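Local coordinates for pentacotripeptide-repeat region of PRORP domain-containing protein (Brachypodium distachyon, PDB 4ME2) that probably binds specific RNA sequences, including group II intron RNA in the chloroplast, through a scaffold of stacked pentatricopeptide helix-turn-helix repeats, at residues V143-I147 and A186-V190. Residues are numbered along the deposited sequence.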
ATOM      1  N   VAL A 143      -0.188   0.838  -4.598  1.00 17.62           N
ATOM      2  CA  VAL A 143       0.510   2.101  -4.374  1.00 18.01           C
ATOM      3  C   VAL A 143      -0.115   3.234  -5.189  1.00 18.48           C
ATOM      4  O   VAL A 143      -0.299   4.336  -4.674  1.00 18.60           O
ATOM      5  CB  VAL A 143       2.028   1.980  -4.616  1.00 18.80           C
ATOM      6  CG1 VAL A 143       2.680   3.352  -4.654  1.00 19.27           C
ATOM      7  CG2 VAL A 143       2.654   1.132  -3.521  1.00 18.85           C
ATOM      8  N   GLU A 144      -0.465   2.961  -6.443  1.00 19.14           N
ATOM      9  CA  GLU A 144      -1.199   3.946  -7.237  1.00 19.97           C
ATOM     10  C   GLU A 144      -2.525   4.319  -6.576  1.00 19.88           C
ATOM     11  O   GLU A 144      -2.899   5.490  -6.573  1.00 20.30           O
ATOM     12  CB  GLU A 144      -1.438   3.449  -8.664  1.00 21.20           C
ATOM     13  CG  GLU A 144      -0.164   3.305  -9.478  1.00 22.55           C
ATOM     14  CD  GLU A 144       0.616   4.598  -9.589  1.00 23.61           C
ATOM     15  OE1 GLU A 144       0.032   5.616 -10.024  1.00 25.97           O
ATOM     16  OE2 GLU A 144       1.817   4.599  -9.251  1.00 24.35           O
ATOM     17  N   ALA A 145      -3.212   3.329  -6.003  1.00 19.48           N
ATOM     18  CA  ALA A 145      -4.500   3.555  -5.342  1.00 19.36           C
ATOM     19  C   ALA A 145      -4.346   4.411  -4.087  1.00 20.05           C
ATOM     20  O   ALA A 145      -5.198   5.249  -3.796  1.00 21.02           O
ATOM     21  CB  ALA A 145      -5.192   2.232  -5.021  1.00 19.25           C
ATOM     22  N   PHE A 146      -3.253   4.199  -3.361  1.00 19.37           N
ATOM     23  CA  PHE A 146      -2.947   4.980  -2.173  1.00 19.97           C
ATOM     24  C   PHE A 146      -2.700   6.434  -2.558  1.00 20.50           C
ATOM     25  O   PHE A 146      -3.260   7.343  -1.952  1.00 20.98           O
ATOM     26  CB  PHE A 146      -1.729   4.388  -1.457  1.00 20.20           C
ATOM     27  CG  PHE A 146      -1.149   5.273  -0.384  1.00 20.24           C
ATOM     28  CD1 PHE A 146      -1.956   5.821   0.613  1.00 20.43           C
ATOM     29  CD2 PHE A 146       0.217   5.530  -0.349  1.00 20.74           C
ATOM     30  CE1 PHE A 146      -1.413   6.623   1.609  1.00 20.82           C
ATOM     31  CE2 PHE A 146       0.770   6.324   0.648  1.00 21.01           C
ATOM     32  CZ  PHE A 146      -0.047   6.874   1.626  1.00 21.35           C
ATOM     33  N   ILE A 147      -1.875   6.649  -3.577  1.00 21.03           N
ATOM     34  CA  ILE A 147      -1.554   8.013  -3.996  1.00 21.92           C
ATOM     35  C   ILE A 147      -2.823   8.731  -4.455  1.00 22.73           C
ATOM     36  O   ILE A 147      -3.068   9.877  -4.068  1.00 23.47           O
ATOM     37  CB  ILE A 147      -0.441   8.045  -5.068  1.00 22.20           C
ATOM     38  CG1 ILE A 147       0.871   7.542  -4.460  1.00 22.46           C
ATOM     39  CG2 ILE A 147      -0.251   9.455  -5.619  1.00 23.39           C
ATOM     40  CD1 ILE A 147       1.972   7.281  -5.469  1.00 23.14           C
ATOM     41  N   ALA A 186       7.307   1.844  -7.684  1.00 18.69           N
ATOM     42  CA  ALA A 186       6.299   2.119  -6.655  1.00 18.56           C
ATOM     43  C   ALA A 186       6.877   2.963  -5.514  1.00 18.75           C
ATOM     44  O   ALA A 186       6.260   3.943  -5.088  1.00 18.63           O
ATOM     45  CB  ALA A 186       5.692   0.824  -6.124  1.00 18.56           C
ATOM     46  N   ALA A 187       8.065   2.595  -5.034  1.00 18.61           N
ATOM     47  CA  ALA A 187       8.720   3.365  -3.972  1.00 18.84           C
ATOM     48  C   ALA A 187       8.994   4.802  -4.440  1.00 19.53           C
ATOM     49  O   ALA A 187       8.699   5.779  -3.734  1.00 19.68           O
ATOM     50  CB  ALA A 187      10.009   2.676  -3.525  1.00 18.86           C
ATOM     51  N   TRP A 188       9.542   4.931  -5.643  1.00 19.95           N
ATOM     52  CA  TRP A 188       9.765   6.248  -6.212  1.00 20.88           C
ATOM     53  C   TRP A 188       8.479   7.044  -6.289  1.00 21.43           C
ATOM     54  O   TRP A 188       8.455   8.228  -5.934  1.00 21.43           O
ATOM     55  CB  TRP A 188      10.422   6.143  -7.576  1.00 21.43           C
ATOM     56  CG  TRP A 188      10.501   7.481  -8.224  1.00 22.16           C
ATOM     57  CD1 TRP A 188       9.716   7.971  -9.257  1.00 22.63           C
ATOM     58  CD2 TRP A 188      11.370   8.584  -7.839  1.00 22.15           C
ATOM     59  NE1 TRP A 188      10.063   9.260  -9.553  1.00 23.10           N
ATOM     60  CE2 TRP A 188      11.053   9.685  -8.743  1.00 23.19           C
ATOM     61  CE3 TRP A 188      12.369   8.751  -6.891  1.00 22.63           C
ATOM     62  CZ2 TRP A 188      11.709  10.902  -8.672  1.00 23.16           C
ATOM     63  CZ3 TRP A 188      13.027   9.981  -6.829  1.00 22.86           C
ATOM     64  CH2 TRP A 188      12.703  11.029  -7.698  1.00 23.48           C
ATOM     65  N   ARG A 189       7.401   6.404  -6.744  1.00 21.78           N
ATOM     66  CA  ARG A 189       6.109   7.082  -6.867  1.00 23.42           C
ATOM     67  C   ARG A 189       5.690   7.708  -5.543  1.00 23.14           C
ATOM     68  O   ARG A 189       5.320   8.882  -5.503  1.00 24.16           O
ATOM     69  CB  ARG A 189       5.021   6.132  -7.392  1.00 24.03           C
ATOM     70  CG  ARG A 189       4.988   5.988  -8.910  1.00 25.78           C
ATOM     71  CD  ARG A 189       3.717   6.576  -9.527  1.00 28.68           C
ATOM     72  NE  ARG A 189       3.445   7.946  -9.109  1.00 30.77           N
ATOM     73  CZ  ARG A 189       2.231   8.470  -8.939  1.00 30.61           C
ATOM     74  NH1 ARG A 189       1.135   7.748  -9.133  1.00 31.79           N
ATOM     75  NH2 ARG A 189       2.111   9.732  -8.557  1.00 32.20           N
ATOM     76  N   VAL A 190       5.761   6.931  -4.464  1.00 22.74           N
ATOM     77  CA  VAL A 190       5.398   7.426  -3.129  1.00 23.24           C
ATOM     78  C   VAL A 190       6.331   8.547  -2.674  1.00 24.29           C
ATOM     79  O   VAL A 190       5.876   9.603  -2.206  1.00 25.00           O
ATOM     80  CB  VAL A 190       5.427   6.307  -2.065  1.00 22.71           C
ATOM     81  CG1 VAL A 190       5.277   6.899  -0.670  1.00 23.10           C
ATOM     82  CG2 VAL A 190       4.332   5.285  -2.322  1.00 23.06           C
TER
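V143-I147 and A186-V190 are single turns of two helices, 133-151 and 184-197, that run side by side in the same direction: their local axes make an angle of only 8° and approach to 10.0 Å. In register, the CA atoms of V143 and A186 are 6.2 Å apart, and one turn on those of I147 and V190 are 7.0 Å apart. The pairing is that of second helices in successive helix-turn-helix units of a pentatricopeptide-repeat solenoid, whose stacked hairpins place them side by side. Helix 168-180, the first helix of the later hairpin, packs against both segments: L178 meets V143, and L171 and V175 meet V190. On the far side of helix 184-197, W188 packs against helices 204-216 and 220-236, so the stacking carries on to the next repeat.

Apolar side chains fill the space between the two helices. V143 occupies the space between A186 and V190, its CG2 4.0 Å from CB of A186 and its CG1 3.5 Å from CG2 of V190. I147, directed toward the other helix, brings CD1 to 3.9 Å from the backbone N of V190. R189 bridges the more open side of the interface: its side chain, directed toward the other helix, extends across the gap, and E144, whose CA-to-CB bond points sideways, bends its carboxylate round to meet it. The resulting salt bridge lies at the partly exposed side of an otherwise buried contact. The guanidinium uses both edge and face here: NH1 donates a hydrogen bond to OE1 of E144 at 2.6 Å, while CD1 of I147 lies over one face, 3.7 Å from CZ of R189.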